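Local structure of polyprenyl synthetase (Zymomonas mobilis subsp. mobilis, 4KKM) at residues Gly240-Ala252 with Thr273-Ser285. The protein probably joins isoprenyl diphosphates into longer chains as a metal-dependent prenyltransferase of the FPP/GGPP synthase family. Sequence-based numbering, arbitrary orientation.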
loop_
_atom_site.group_PDB
_atom_site.type_symbol
_atom_site.label_atom_id
_atom_site.label_comp_id
_atom_site.label_asym_id
_atom_site.label_seq_id
_atom_site.Cartn_x
_atom_site.Cartn_y
_atom_site.Cartn_z
ATOM N N GLY B 240 3.219 10.575 -20.960
ATOM C CA GLY B 240 2.244 10.820 -19.907
ATOM C C GLY B 240 1.521 12.143 -20.099
ATOM O O GLY B 240 0.305 12.234 -19.933
ATOM N N LEU B 241 2.265 13.184 -20.450
ATOM C CA LEU B 241 1.636 14.475 -20.707
ATOM C C LEU B 241 0.771 14.392 -21.965
ATOM O O LEU B 241 -0.355 14.887 -21.987
ATOM C CB LEU B 241 2.680 15.591 -20.820
ATOM C CG LEU B 241 2.143 16.986 -21.161
ATOM C CD1 LEU B 241 0.995 17.346 -20.234
ATOM C CD2 LEU B 241 3.247 18.030 -21.070
ATOM N N ALA B 242 1.295 13.754 -23.009
ATOM C CA ALA B 242 0.543 13.597 -24.252
ATOM C C ALA B 242 -0.755 12.824 -24.025
ATOM O O ALA B 242 -1.795 13.173 -24.580
ATOM C CB ALA B 242 1.388 12.904 -25.304
ATOM N N PHE B 243 -0.671 11.773 -23.214
ATOM C CA PHE B 243 -1.823 10.940 -22.856
ATOM C C PHE B 243 -2.914 11.773 -22.171
ATOM O O PHE B 243 -4.100 11.634 -22.473
ATOM C CB PHE B 243 -1.342 9.786 -21.954
ATOM C CG PHE B 243 -2.398 8.757 -21.620
ATOM C CD1 PHE B 243 -2.805 7.820 -22.557
ATOM C CD2 PHE B 243 -2.951 8.698 -20.349
ATOM C CE1 PHE B 243 -3.767 6.860 -22.241
ATOM C CE2 PHE B 243 -3.916 7.745 -20.020
ATOM C CZ PHE B 243 -4.323 6.824 -20.968
ATOM N N GLN B 244 -2.518 12.653 -21.257
ATOM C CA GLN B 244 -3.499 13.490 -20.565
ATOM C C GLN B 244 -4.115 14.535 -21.494
ATOM O O GLN B 244 -5.320 14.795 -21.439
ATOM C CB GLN B 244 -2.890 14.183 -19.350
ATOM C CG GLN B 244 -3.930 14.945 -18.531
ATOM C CD GLN B 244 -5.069 14.045 -18.074
ATOM O OE1 GLN B 244 -4.837 12.964 -17.532
ATOM N NE2 GLN B 244 -6.305 14.480 -18.305
ATOM N N ILE B 245 -3.286 15.137 -22.339
ATOM C CA ILE B 245 -3.784 16.106 -23.307
ATOM C C ILE B 245 -4.788 15.441 -24.246
ATOM O O ILE B 245 -5.878 15.971 -24.469
ATOM C CB ILE B 245 -2.644 16.763 -24.111
ATOM C CG1 ILE B 245 -1.748 17.573 -23.175
ATOM C CG2 ILE B 245 -3.221 17.663 -25.191
ATOM C CD1 ILE B 245 -0.598 18.279 -23.856
ATOM N N ALA B 246 -4.430 14.270 -24.765
ATOM C CA ALA B 246 -5.334 13.503 -25.617
ATOM C C ALA B 246 -6.626 13.153 -24.880
ATOM O O ALA B 246 -7.715 13.198 -25.459
ATOM C CB ALA B 246 -4.655 12.242 -26.120
ATOM N N ASP B 247 -6.499 12.814 -23.600
ATOM C CA ASP B 247 -7.670 12.521 -22.775
ATOM C C ASP B 247 -8.558 13.747 -22.590
ATOM O O ASP B 247 -9.779 13.638 -22.663
ATOM C CB ASP B 247 -7.265 11.942 -21.415
ATOM C CG ASP B 247 -6.814 10.497 -21.511
ATOM O OD1 ASP B 247 -7.042 9.877 -22.572
ATOM O OD2 ASP B 247 -6.240 9.978 -20.530
ATOM N N ASP B 248 -7.944 14.903 -22.348
ATOM C CA ASP B 248 -8.687 16.160 -22.252
ATOM C C ASP B 248 -9.429 16.434 -23.558
ATOM O O ASP B 248 -10.548 16.945 -23.554
ATOM C CB ASP B 248 -7.757 17.333 -21.920
ATOM C CG ASP B 248 -7.297 17.326 -20.475
ATOM O OD1 ASP B 248 -7.760 16.465 -19.700
ATOM O OD2 ASP B 248 -6.475 18.190 -20.105
ATOM N N LEU B 249 -8.799 16.081 -24.674
ATOM C CA LEU B 249 -9.418 16.246 -25.986
ATOM C C LEU B 249 -10.583 15.276 -26.198
ATOM O O LEU B 249 -11.688 15.699 -26.537
ATOM C CB LEU B 249 -8.382 16.075 -27.100
ATOM C CG LEU B 249 -7.295 17.145 -27.220
ATOM C CD1 LEU B 249 -6.331 16.808 -28.357
ATOM C CD2 LEU B 249 -7.904 18.527 -27.415
ATOM N N ILE B 250 -10.324 13.981 -26.008
ATOM C CA ILE B 250 -11.335 12.933 -26.173
ATOM C C ILE B 250 -12.612 13.214 -25.378
ATOM O O ILE B 250 -13.717 13.175 -25.927
ATOM C CB ILE B 250 -10.786 11.541 -25.757
ATOM C CG1 ILE B 250 -9.911 10.947 -26.863
ATOM C CG2 ILE B 250 -11.924 10.582 -25.426
ATOM C CD1 ILE B 250 -9.383 9.549 -26.555
ATOM N N ASP B 251 -12.453 13.503 -24.090
ATOM C CA ASP B 251 -13.594 13.714 -23.206
ATOM C C ASP B 251 -14.443 14.902 -23.646
ATOM O O ASP B 251 -15.667 14.901 -23.483
ATOM C CB ASP B 251 -13.123 13.899 -21.763
ATOM C CG ASP B 251 -12.464 12.650 -21.201
ATOM O OD1 ASP B 251 -12.561 11.581 -21.844
ATOM O OD2 ASP B 251 -11.858 12.736 -20.112
ATOM N N ALA B 252 -13.789 15.907 -24.216
ATOM C CA ALA B 252 -14.477 17.106 -24.679
ATOM C C ALA B 252 -15.320 16.839 -25.925
ATOM O O ALA B 252 -16.343 17.489 -26.141
ATOM C CB ALA B 252 -13.477 18.209 -24.949
ATOM N N THR B 273 -8.426 22.415 -17.593
ATOM C CA THR B 273 -7.781 21.284 -18.250
ATOM C C THR B 273 -6.753 21.823 -19.233
ATOM O O THR B 273 -6.689 23.027 -19.473
ATOM C CB THR B 273 -8.786 20.446 -19.055
ATOM O OG1 THR B 273 -9.334 21.247 -20.111
ATOM C CG2 THR B 273 -9.912 19.948 -18.164
ATOM N N PHE B 274 -5.955 20.936 -19.813
ATOM C CA PHE B 274 -5.016 21.369 -20.841
ATOM C C PHE B 274 -5.754 21.993 -22.021
ATOM O O PHE B 274 -5.273 22.949 -22.634
ATOM C CB PHE B 274 -4.118 20.214 -21.287
ATOM C CG PHE B 274 -3.107 19.819 -20.255
ATOM C CD1 PHE B 274 -2.010 20.630 -20.006
ATOM C CD2 PHE B 274 -3.253 18.649 -19.527
ATOM C CE1 PHE B 274 -1.078 20.287 -19.043
ATOM C CE2 PHE B 274 -2.319 18.296 -18.569
ATOM C CZ PHE B 274 -1.229 19.119 -18.328
ATOM N N LEU B 275 -6.941 21.473 -22.312
ATOM C CA LEU B 275 -7.733 21.989 -23.421
ATOM C C LEU B 275 -8.257 23.388 -23.124
ATOM O O LEU B 275 -8.154 24.284 -23.960
ATOM C CB LEU B 275 -8.900 21.055 -23.742
ATOM C CG LEU B 275 -9.874 21.636 -24.770
ATOM C CD1 LEU B 275 -9.195 21.794 -26.127
ATOM C CD2 LEU B 275 -11.114 20.780 -24.879
ATOM N N SER B 276 -8.819 23.571 -21.931
ATOM C CA SER B 276 -9.380 24.865 -21.556
ATOM C C SER B 276 -8.300 25.937 -21.505
ATOM O O SER B 276 -8.533 27.079 -21.894
ATOM C CB SER B 276 -10.119 24.793 -20.214
ATOM O OG SER B 276 -9.236 24.492 -19.145
ATOM N N LEU B 277 -7.118 25.558 -21.029
ATOM C CA LEU B 277 -6.018 26.505 -20.865
ATOM C C LEU B 277 -5.257 26.790 -22.159
ATOM O O LEU B 277 -4.995 27.945 -22.479
ATOM C CB LEU B 277 -5.048 26.029 -19.782
ATOM C CG LEU B 277 -5.643 26.008 -18.368
ATOM C CD1 LEU B 277 -4.630 25.473 -17.365
ATOM C CD2 LEU B 277 -6.116 27.389 -17.966
ATOM N N LEU B 278 -4.907 25.743 -22.900
ATOM C CA LEU B 278 -4.105 25.909 -24.114
ATOM C C LEU B 278 -4.940 26.281 -25.338
ATOM O O LEU B 278 -4.444 26.913 -26.275
ATOM C CB LEU B 278 -3.320 24.631 -24.419
ATOM C CG LEU B 278 -2.316 24.103 -23.390
ATOM C CD1 LEU B 278 -1.742 22.771 -23.855
ATOM C CD2 LEU B 278 -1.203 25.106 -23.125
ATOM N N GLY B 279 -6.201 25.873 -25.338
ATOM C CA GLY B 279 -7.039 26.033 -26.512
ATOM C C GLY B 279 -6.855 24.834 -27.422
ATOM O O GLY B 279 -5.844 24.137 -27.338
ATOM N N LEU B 280 -7.833 24.597 -28.291
ATOM C CA LEU B 280 -7.856 23.410 -29.146
ATOM C C LEU B 280 -6.602 23.216 -29.997
ATOM O O LEU B 280 -5.989 22.154 -29.958
ATOM C CB LEU B 280 -9.088 23.422 -30.054
ATOM C CG LEU B 280 -9.225 22.231 -31.003
ATOM C CD1 LEU B 280 -9.346 20.932 -30.215
ATOM C CD2 LEU B 280 -10.408 22.426 -31.944
ATOM N N GLU B 281 -6.231 24.234 -30.766
ATOM C CA GLU B 281 -5.095 24.124 -31.685
ATOM C C GLU B 281 -3.762 23.854 -30.987
ATOM O O GLU B 281 -2.985 23.007 -31.425
ATOM C CB GLU B 281 -4.973 25.378 -32.550
ATOM C CG GLU B 281 -5.934 25.417 -33.723
ATOM C CD GLU B 281 -5.739 26.646 -34.598
ATOM O OE1 GLU B 281 -4.776 26.661 -35.396
ATOM O OE2 GLU B 281 -6.551 27.594 -34.489
ATOM N N LYS B 282 -3.499 24.585 -29.910
ATOM C CA LYS B 282 -2.243 24.443 -29.182
ATOM C C LYS B 282 -2.162 23.102 -28.459
ATOM O O LYS B 282 -1.096 22.489 -28.398
ATOM C CB LYS B 282 -2.067 25.589 -28.189
ATOM C CG LYS B 282 -0.682 25.686 -27.580
ATOM C CD LYS B 282 -0.559 26.956 -26.755
ATOM C CE LYS B 282 -0.856 28.190 -27.597
ATOM N NZ LYS B 282 -1.124 29.385 -26.747
ATOM N N ALA B 283 -3.286 22.647 -27.910
ATOM C CA ALA B 283 -3.320 21.348 -27.237
ATOM C C ALA B 283 -3.066 20.208 -28.221
ATOM O O ALA B 283 -2.342 19.262 -27.914
ATOM C CB ALA B 283 -4.652 21.145 -26.503
ATOM N N ARG B 284 -3.659 20.308 -29.407
ATOM C CA ARG B 284 -3.464 19.310 -30.457
ATOM C C ARG B 284 -2.011 19.228 -30.905
ATOM O O ARG B 284 -1.434 18.141 -31.010
ATOM C CB ARG B 284 -4.308 19.663 -31.675
ATOM C CG ARG B 284 -5.654 18.982 -31.766
ATOM C CD ARG B 284 -6.277 19.342 -33.106
ATOM N NE ARG B 284 -7.635 18.840 -33.285
ATOM C CZ ARG B 284 -8.551 19.455 -34.027
ATOM N NH1 ARG B 284 -8.247 20.595 -34.637
ATOM N NH2 ARG B 284 -9.769 18.942 -34.152
ATOM N N SER B 285 -1.424 20.384 -31.190
ATOM C CA SER B 285 -0.051 20.412 -31.681
ATOM C C SER B 285 0.941 19.976 -30.606
ATOM O O SER B 285 1.948 19.339 -30.908
ATOM C CB SER B 285 0.317 21.798 -32.220
ATOM O OG SER B 285 0.310 22.760 -31.182
#
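The ring of Phe-274 packs as a knob among Leu-241, Gln-244, Ile-245 and Asp-248 on helix 240-252. At the edge of its ring, near the ring plane, lie Gln-244 CG, 3.7 Å from Phe-274 CE2, and the carboxylate of Asp-248; Leu-241 CD1 approaches Phe-274 CZ obliquely at 3.4 Å. Ile-245 CG1 lies 3.9 Å from Phe-274 CG, while its CG2 packs on Ala-283 CB at 4.0 Å. The same carboxylate of Asp-248 ties down the backbone: Phe-274 N donates to Asp-248 OD2 (2.8 Å, N-H...O angle 145°), on the anti side but tilted out of the carboxylate plane. With CG anti to its own carbonyl carbon, Asp-248 sends its carboxylate toward the first turn of helix 274-278. Its other oxygen, OD1, takes a bond from Gln-244 NE2 one turn earlier (2.8 Å), from above the carboxylate plane. With an alanine here, Phe-274 N and Gln-244 NE2 would probably lose these acceptors and the Gln-244 amide would be freer to turn. Thr-273 and Ser-276 close a capping box at the same helix start: Ser-276 N binds Thr-273 OG1, and Thr-273 N binds Ser-276 OG.

Beyond this packed end, Leu-249 is a second knob, among Leu-275, Leu-280, Ala-283 and Arg-284, but a looser one bordered by exposed residues. Its CD2 lies 3.7 Å from Leu-275 CD1, while CD1 touches the aliphatic part of Arg-284, 4.1 Å from CG. Gly-279, with positive phi, follows helix 274-278 and N-caps the next; the axis of 274-278 runs at 90° to that of 240-252, and that of 280-285 at 141°.

Helix 226-253 thereby packs against helices 274-278 and 280-296 in this mainly helical isoprenoid-synthase fold; Leu-241 and Ile-245 also touch Leu-290 of the latter, and helix 196-206 flanks Phe-274 through Ile-199.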